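Local coordinates for protein glucanase (Clostridium thermocellum, PDB 5GXX) that probably cleaves internal beta-1,4 linkages of cellulose, as a family 9 endoglucanase of the cellulosome with an (alpha/alpha)6-barrel catalytic domain, at residues Y73-G76 against D77-E80; E264-K267 against F268-H272; C423-T426 against A427-G431. The protein carries 1 engineered substitution. All coordinates share one frame; numbering follows the deposited sequence.

Contact 1: residues Y73-G76 against D77-E80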
loop_
_atom_site.group_PDB
_atom_site.type_symbol
_atom_site.label_atom_id
_atom_site.label_comp_id
_atom_site.label_asym_id
_atom_site.label_seq_id
_atom_site.Cartn_x
_atom_site.Cartn_y
_atom_site.Cartn_z
ATOM N N TYR A 73 15.372 -51.846 -21.628
ATOM C CA TYR A 73 16.446 -52.664 -22.189
ATOM C C TYR A 73 16.598 -53.986 -21.445
ATOM O O TYR A 73 16.819 -55.026 -22.060
ATOM C CB TYR A 73 17.766 -51.878 -22.207
ATOM C CG TYR A 73 18.954 -52.599 -22.798
ATOM C CD1 TYR A 73 19.207 -52.581 -24.176
ATOM C CD2 TYR A 73 19.861 -53.263 -21.980
ATOM C CE1 TYR A 73 20.311 -53.239 -24.714
ATOM C CE2 TYR A 73 20.966 -53.911 -22.505
ATOM C CZ TYR A 73 21.183 -53.903 -23.877
ATOM O OH TYR A 73 22.293 -54.563 -24.368
ATOM N N GLU A 74 16.435 -53.950 -20.127
ATOM C CA GLU A 74 16.589 -55.163 -19.315
ATOM C C GLU A 74 15.323 -55.994 -19.225
ATOM O O GLU A 74 15.385 -57.225 -19.268
ATOM C CB GLU A 74 16.994 -54.792 -17.885
ATOM C CG GLU A 74 18.329 -54.065 -17.811
ATOM C CD GLU A 74 19.498 -54.906 -18.258
ATOM O OE1 GLU A 74 19.396 -56.159 -18.292
ATOM O OE2 GLU A 74 20.557 -54.319 -18.560
ATOM N N TYR A 75 14.190 -55.318 -19.072
ATOM C CA TYR A 75 12.981 -55.964 -18.580
ATOM C C TYR A 75 11.758 -55.692 -19.461
ATOM O O TYR A 75 10.658 -56.145 -19.152
ATOM C CB TYR A 75 12.776 -55.637 -17.074
ATOM C CG TYR A 75 13.962 -56.052 -16.196
ATOM C CD1 TYR A 75 14.474 -57.348 -16.250
ATOM C CD2 TYR A 75 14.563 -55.159 -15.290
ATOM C CE1 TYR A 75 15.562 -57.744 -15.478
ATOM C CE2 TYR A 75 15.665 -55.551 -14.507
ATOM C CZ TYR A 75 16.154 -56.846 -14.606
ATOM O OH TYR A 75 17.237 -57.291 -13.859
ATOM N N GLY A 76 11.923 -54.985 -20.581
ATOM C CA GLY A 76 10.779 -54.629 -21.426
ATOM C C GLY A 76 9.938 -55.807 -21.898
ATOM O O GLY A 76 8.707 -55.743 -21.906
ATOM N N ASP A 77 10.609 -56.887 -22.287
ATOM C CA ASP A 77 9.927 -58.114 -22.704
ATOM C C ASP A 77 9.289 -58.860 -21.543
ATOM O O ASP A 77 8.372 -59.658 -21.740
ATOM C CB ASP A 77 10.913 -59.081 -23.359
ATOM C CG ASP A 77 11.369 -58.622 -24.727
ATOM O OD1 ASP A 77 10.601 -57.923 -25.424
ATOM O OD2 ASP A 77 12.507 -58.984 -25.091
ATOM N N ASP A 78 9.804 -58.624 -20.343
ATOM C CA ASP A 78 9.441 -59.429 -19.186
ATOM C C ASP A 78 8.227 -58.895 -18.426
ATOM O O ASP A 78 7.767 -59.521 -17.470
ATOM C CB ASP A 78 10.654 -59.583 -18.262
ATOM C CG ASP A 78 11.816 -60.278 -18.940
ATOM O OD1 ASP A 78 11.569 -61.258 -19.680
ATOM O OD2 ASP A 78 12.976 -59.855 -18.728
ATOM N N ILE A 79 7.710 -57.748 -18.856
ATOM C CA ILE A 79 6.652 -57.045 -18.135
ATOM C C ILE A 79 5.343 -56.899 -18.902
ATOM O O ILE A 79 4.539 -56.018 -18.593
ATOM C CB ILE A 79 7.085 -55.613 -17.728
ATOM C CG1 ILE A 79 7.365 -54.754 -18.968
ATOM C CG2 ILE A 79 8.307 -55.652 -16.802
ATOM C CD1 ILE A 79 7.272 -53.257 -18.732
ATOM N N GLU A 80 5.101 -57.734 -19.906
ATOM C CA GLU A 80 3.908 -57.474 -20.708
ATOM C C GLU A 80 2.578 -57.739 -19.990
ATOM O O GLU A 80 1.573 -57.093 -20.285
ATOM C CB GLU A 80 4.026 -58.011 -22.136
ATOM C CG GLU A 80 4.494 -56.916 -23.110
ATOM C CD GLU A 80 5.173 -57.462 -24.357
ATOM O OE1 GLU A 80 4.957 -58.646 -24.700
ATOM O OE2 GLU A 80 5.924 -56.705 -25.008
#
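Y75 and D78 meet in the turn that leads out of helix 58-75, one of the helices of the (alpha/alpha)6 barrel expected for a family 9 glycoside hydrolase. Residues 75 to 78 form a beta turn with angles close to type I, G76 and D77 filling its two central positions.

One backbone hydrogen bond closes this turn. D78 N donates to Y75 O at 2.9 Å. The N-H points only fairly well at the oxygen, with an angle of 139°.

Among the polar side chains, D77, D78 and E80 are exposed. The carboxylate of D78 approaches the Y75 ring at its edge, near the ring plane, with OD2 3.8 Å from Y75 CD1. The carboxylate and ring planes stand 46° apart. The acidic ends of the neighbours have partners beyond the turn: D77 and E80 both form salt bridges with R85, and E74 does so with R258. The hydroxyl of Y75 is hydrogen-bonded to D317, which fixes the far end of the ring.

The hydrocarbon side chain of I79 packs on the carbonyls of the turn. It points back towards Y75 and G76. Both branches lie against Y75 O, and CG1 also reaches G76 O. I79 CG2 lies 3.4 Å from Y75 O and looks on to Y75 CB at 4.5 Å. The Y75 ring has E74 CB over the centre of one face. Helix 301-318 packs on Y75 through F310, F313 and V314.

The CG1 branch of I79 is set between the backbone N and the carbonyl carbon, chi1 63°. This brings I79 CG1 to 3.4 Å from G76 O.

Contact 2: residues E264-K267 against F268-H272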
loop_
_atom_site.group_PDB
_atom_site.type_symbol
_atom_site.label_atom_id
_atom_site.label_comp_id
_atom_site.label_asym_id
_atom_site.label_seq_id
_atom_site.Cartn_x
_atom_site.Cartn_y
_atom_site.Cartn_z
ATOM N N GLU A 264 38.148 -56.894 -13.724
ATOM C CA GLU A 264 38.198 -55.545 -13.151
ATOM C C GLU A 264 36.806 -54.940 -12.930
ATOM O O GLU A 264 36.585 -54.235 -11.943
ATOM C CB GLU A 264 39.087 -54.614 -13.981
ATOM C CG GLU A 264 38.471 -54.173 -15.297
ATOM C CD GLU A 264 39.438 -53.379 -16.150
ATOM O OE1 GLU A 264 40.374 -53.991 -16.702
ATOM O OE2 GLU A 264 39.249 -52.154 -16.288
ATOM N N TYR A 265 35.875 -55.227 -13.836
ATOM C CA TYR A 265 34.526 -54.669 -13.763
ATOM C C TYR A 265 33.700 -55.433 -12.732
ATOM O O TYR A 265 32.842 -54.855 -12.059
ATOM C CB TYR A 265 33.837 -54.660 -15.128
ATOM C CG TYR A 265 34.625 -53.878 -16.154
ATOM C CD1 TYR A 265 34.906 -52.533 -15.944
ATOM C CD2 TYR A 265 35.108 -54.481 -17.312
ATOM C CE1 TYR A 265 35.636 -51.797 -16.851
ATOM C CE2 TYR A 265 35.858 -53.748 -18.235
ATOM C CZ TYR A 265 36.114 -52.412 -17.990
ATOM O OH TYR A 265 36.848 -51.650 -18.870
ATOM N N HIS A 266 33.956 -56.735 -12.628
ATOM C CA HIS A 266 33.281 -57.569 -11.640
ATOM C C HIS A 266 33.736 -57.245 -10.226
ATOM O O HIS A 266 32.913 -57.128 -9.307
ATOM C CB HIS A 266 33.451 -59.062 -11.957
ATOM C CG HIS A 266 32.561 -59.533 -13.059
ATOM N ND1 HIS A 266 31.204 -59.710 -12.897
ATOM C CD2 HIS A 266 32.830 -59.846 -14.350
ATOM C CE1 HIS A 266 30.672 -60.116 -14.035
ATOM N NE2 HIS A 266 31.637 -60.198 -14.935
ATOM N N LYS A 267 35.040 -57.050 -10.062
ATOM C CA LYS A 267 35.599 -56.625 -8.788
ATOM C C LYS A 267 34.971 -55.314 -8.331
ATOM O O LYS A 267 34.589 -55.203 -7.152
ATOM C CB LYS A 267 37.121 -56.481 -8.859
ATOM C CG LYS A 267 37.771 -55.935 -7.599
ATOM C CD LYS A 267 39.293 -55.962 -7.695
ATOM C CE LYS A 267 39.915 -55.478 -6.393
ATOM N NZ LYS A 267 41.361 -55.823 -6.331
ATOM N N PHE A 268 34.903 -54.345 -9.243
ATOM C CA PHE A 268 34.270 -53.064 -8.929
ATOM C C PHE A 268 32.804 -53.216 -8.531
ATOM O O PHE A 268 32.410 -52.672 -7.494
ATOM C CB PHE A 268 34.387 -52.040 -10.065
ATOM C CG PHE A 268 33.640 -50.770 -9.755
ATOM C CD1 PHE A 268 34.268 -49.764 -9.041
ATOM C CD2 PHE A 268 32.290 -50.646 -10.066
ATOM C CE1 PHE A 268 33.574 -48.603 -8.701
ATOM C CE2 PHE A 268 31.590 -49.494 -9.735
ATOM C CZ PHE A 268 32.234 -48.477 -9.040
ATOM N N ALA A 269 32.011 -53.929 -9.330
ATOM C CA ALA A 269 30.576 -54.079 -9.085
ATOM C C ALA A 269 30.358 -54.716 -7.717
ATOM O O ALA A 269 29.465 -54.287 -6.995
ATOM C CB ALA A 269 29.920 -54.924 -10.180
ATOM N N GLN A 270 31.153 -55.728 -7.364
ATOM C CA GLN A 270 30.981 -56.429 -6.093
ATOM C C GLN A 270 31.409 -55.570 -4.899
ATOM O O GLN A 270 30.760 -55.595 -3.850
ATOM C CB GLN A 270 31.676 -57.800 -6.108
ATOM C CG GLN A 270 31.010 -58.773 -7.060
ATOM C CD GLN A 270 31.828 -60.011 -7.355
ATOM O OE1 GLN A 270 32.670 -60.431 -6.554
ATOM N NE2 GLN A 270 31.581 -60.611 -8.515
ATOM N N MET A 271 32.462 -54.775 -5.070
ATOM C CA MET A 271 32.902 -53.854 -4.019
ATOM C C MET A 271 31.825 -52.784 -3.755
ATOM O O MET A 271 31.407 -52.535 -2.602
ATOM C CB MET A 271 34.228 -53.196 -4.427
ATOM C CG MET A 271 34.783 -52.214 -3.404
ATOM S SD MET A 271 36.356 -51.505 -3.950
ATOM C CE MET A 271 37.144 -52.904 -4.749
ATOM N N HIS A 272 31.335 -52.192 -4.839
ATOM C CA HIS A 272 30.309 -51.155 -4.781
ATOM C C HIS A 272 29.014 -51.692 -4.162
ATOM O O HIS A 272 28.464 -51.114 -3.199
ATOM C CB HIS A 272 30.054 -50.618 -6.199
ATOM C CG HIS A 272 28.796 -49.812 -6.348
ATOM N ND1 HIS A 272 28.629 -48.561 -5.790
ATOM C CD2 HIS A 272 27.630 -50.092 -6.985
ATOM C CE1 HIS A 272 27.405 -48.126 -6.046
ATOM N NE2 HIS A 272 26.785 -49.023 -6.789
#
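Q270 lies along the carbonyl of H266, one helical turn before it. Its CB is 3.5 Å from H266 O. The first torsion, -68°, turns CG away from the carbonyl carbon of Q270 and keeps it over the preceding turn. There Q270 CG comes to 3.4 Å from the same H266 O. The chain then runs on extended. CD passes H266 O at a slightly longer range, 3.6 Å. At the tip, Q270 NE2 is still 3.8 Å from H266 O. It also reaches the flank of the histidine, 4.2 Å from H266 CB, and lies obliquely to the imidazole ring. The amide nitrogen has its hydrogen bond outside this pair, with the hydroxyl of Y315. H266 ND1 is bonded to that hydroxyl as well, so one tyrosine oxygen ties the two side chains together.

All this rides on a regular alpha-helix, residues 263-276, in the (alpha/alpha)6 barrel expected for family 9. The N-H groups of F268 to H272 each bond to the carbonyl four residues back. Q270 N to H266 O measures 3.0 Å, with an angle of 160° at the hydrogen.

K267 and M271 form a second pair, side by side and pointing the same way. K267 is extended throughout. M271 bends at its last torsion, which brings M271 CE to 4.1 Å from K267 CE. On the inner side of the helix F268 packs on I237, Y239 and M253. Y265 also touches M253, on helix 249-260, and bonds to E222 through its hydroxyl. The CB of F268 stays close to the backbone, 3.6 Å from E264 O.

Contact 3: residues C423-T426 against A427-G431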
loop_
_atom_site.group_PDB
_atom_site.type_symbol
_atom_site.label_atom_id
_atom_site.label_comp_id
_atom_site.label_asym_id
_atom_site.label_seq_id
_atom_site.Cartn_x
_atom_site.Cartn_y
_atom_site.Cartn_z
ATOM N N CYS A 423 9.948 -52.709 -12.565
ATOM C CA CYS A 423 9.911 -53.608 -13.728
ATOM C C CYS A 423 10.438 -54.999 -13.371
ATOM O O CYS A 423 9.800 -55.998 -13.706
ATOM C CB CYS A 423 10.728 -53.062 -14.897
ATOM S SG CYS A 423 9.962 -51.683 -15.752
ATOM N N ARG A 424 11.585 -55.080 -12.698
ATOM C CA ARG A 424 12.132 -56.371 -12.291
ATOM C C ARG A 424 11.173 -57.133 -11.376
ATOM O O ARG A 424 10.966 -58.346 -11.536
ATOM C CB ARG A 424 13.479 -56.167 -11.587
ATOM C CG ARG A 424 14.124 -57.446 -11.056
ATOM C CD ARG A 424 14.256 -58.515 -12.145
ATOM N NE ARG A 424 14.988 -59.657 -11.607
ATOM C CZ ARG A 424 14.458 -60.544 -10.762
ATOM N NH1 ARG A 424 13.184 -60.469 -10.376
ATOM N NH2 ARG A 424 15.214 -61.532 -10.296
ATOM N N LEU A 425 10.574 -56.433 -10.413
ATOM C CA LEU A 425 9.738 -57.124 -9.440
ATOM C C LEU A 425 8.402 -57.570 -10.025
ATOM O O LEU A 425 7.916 -58.662 -9.709
ATOM C CB LEU A 425 9.580 -56.276 -8.179
ATOM C CG LEU A 425 10.835 -56.356 -7.305
ATOM C CD1 LEU A 425 10.946 -55.131 -6.400
ATOM C CD2 LEU A 425 10.898 -57.666 -6.502
ATOM N N THR A 426 7.806 -56.759 -10.891
ATOM C CA THR A 426 6.547 -57.183 -11.497
ATOM C C THR A 426 6.806 -58.305 -12.497
ATOM O O THR A 426 5.982 -59.217 -12.620
ATOM C CB THR A 426 5.732 -56.031 -12.109
ATOM O OG1 THR A 426 4.405 -56.492 -12.398
ATOM C CG2 THR A 426 6.362 -55.523 -13.386
ATOM N N ALA A 427 7.953 -58.274 -13.166
ATOM C CA ALA A 427 8.323 -59.379 -14.044
ATOM C C ALA A 427 8.283 -60.692 -13.279
ATOM O O ALA A 427 7.764 -61.702 -13.774
ATOM C CB ALA A 427 9.716 -59.149 -14.621
ATOM N N GLU A 428 8.804 -60.691 -12.061
ATOM C CA GLU A 428 8.833 -61.928 -11.286
ATOM C C GLU A 428 7.486 -62.267 -10.644
ATOM O O GLU A 428 7.042 -63.423 -10.684
ATOM C CB GLU A 428 9.906 -61.821 -10.209
ATOM C CG GLU A 428 9.913 -62.997 -9.236
ATOM C CD GLU A 428 11.138 -63.024 -8.347
ATOM O OE1 GLU A 428 11.875 -62.029 -8.295
ATOM O OE2 GLU A 428 11.365 -64.035 -7.657
ATOM N N TYR A 429 6.835 -61.275 -10.051
ATOM C CA TYR A 429 5.684 -61.563 -9.199
ATOM C C TYR A 429 4.348 -61.325 -9.876
ATOM O O TYR A 429 3.309 -61.708 -9.343
ATOM C CB TYR A 429 5.775 -60.783 -7.892
ATOM C CG TYR A 429 6.953 -61.227 -7.058
ATOM C CD1 TYR A 429 6.920 -62.439 -6.373
ATOM C CD2 TYR A 429 8.123 -60.474 -6.992
ATOM C CE1 TYR A 429 8.004 -62.857 -5.617
ATOM C CE2 TYR A 429 9.207 -60.876 -6.223
ATOM C CZ TYR A 429 9.145 -62.075 -5.536
ATOM O OH TYR A 429 10.225 -62.502 -4.787
ATOM N N GLY A 430 4.376 -60.711 -11.054
ATOM C CA GLY A 430 3.142 -60.389 -11.752
ATOM C C GLY A 430 2.446 -59.234 -11.061
ATOM O O GLY A 430 3.068 -58.217 -10.731
ATOM N N GLY A 431 1.159 -59.414 -10.793
ATOM C CA GLY A 431 0.317 -58.368 -10.242
ATOM C C GLY A 431 -0.509 -57.842 -11.404
ATOM O O GLY A 431 -0.061 -57.864 -12.560
HETATM O O HOH W 1 14.611 -63.965 -8.691
HETATM O O HOH W 2 2.492 -58.256 -14.216
#
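T426 and G430 hold the C-terminal end of helix 412-429 together by two bonds. G430 N donates to T426 O at 2.7 Å. T426 OG1 donates in turn to G430 O, also at 2.7 Å, arriving from above the carbonyl plane. The threonine can do this because OG1 lies opposite its own backbone N, chi1 -167°, on the side of the following residues. G430 is the C' glycine that ends the helix, and its positive phi, 73°, is usual at that position.

The tight part of the contact holds the buried T426 and L425, with the Y429 ring at its exposed margin. L425 and Y429 run side by side in the same direction. L425 CD2 meets the ring at its edge, in plane, 3.6 Å from Y429 CE2. One ring face of Y429 is covered by E428 CG.

The other side is looser and reaches water. R424 bends at chi2 so that its tip returns to the helix. R424 NH1 donates to E428 OE1 at 2.9 Å with a straight bond of 164°, and this bond is part of a salt bridge. The oxygen lies in the guanidinium plane, but it is met from above the carboxylate plane. One water accepts from R424 NH2 at 3.0 Å and gives a weak, long bond to E428 OE1. Y329 OH also bonds to that oxygen, and R424 NE pairs with D317. A second water bridges T426 OG1 and G431 O beyond the helix end.

Around this helix end, helix 7-20 packs on C423 and T426 through L11. Helix 322-340 packs on R424, L425 and Y429. Y75 of helix 58-75 and I79 of the loop after it also touch this helix end.

How the contacts relate
Contacts 1 and 3 are direct neighbours, with centres 10 Å apart. The loop of contact 1 lies on the helix end of contact 3: I79 CG2 is 3.5 Å from C423 O, and D78 O is 3.5 Å from A427 CB. The two also share D317, which bonds to both Y75 OH and R424 NE. Contact 2 stands apart, its centre 25 Å from that of contact 1 and 27 Å from that of contact 3. Helix 301-318 still links all three, since it carries both D317 and the Y315 held by contact 2. None of the three includes a calcium ligand. The side chain of F268 lies about 13 Å from a bound calcium ion.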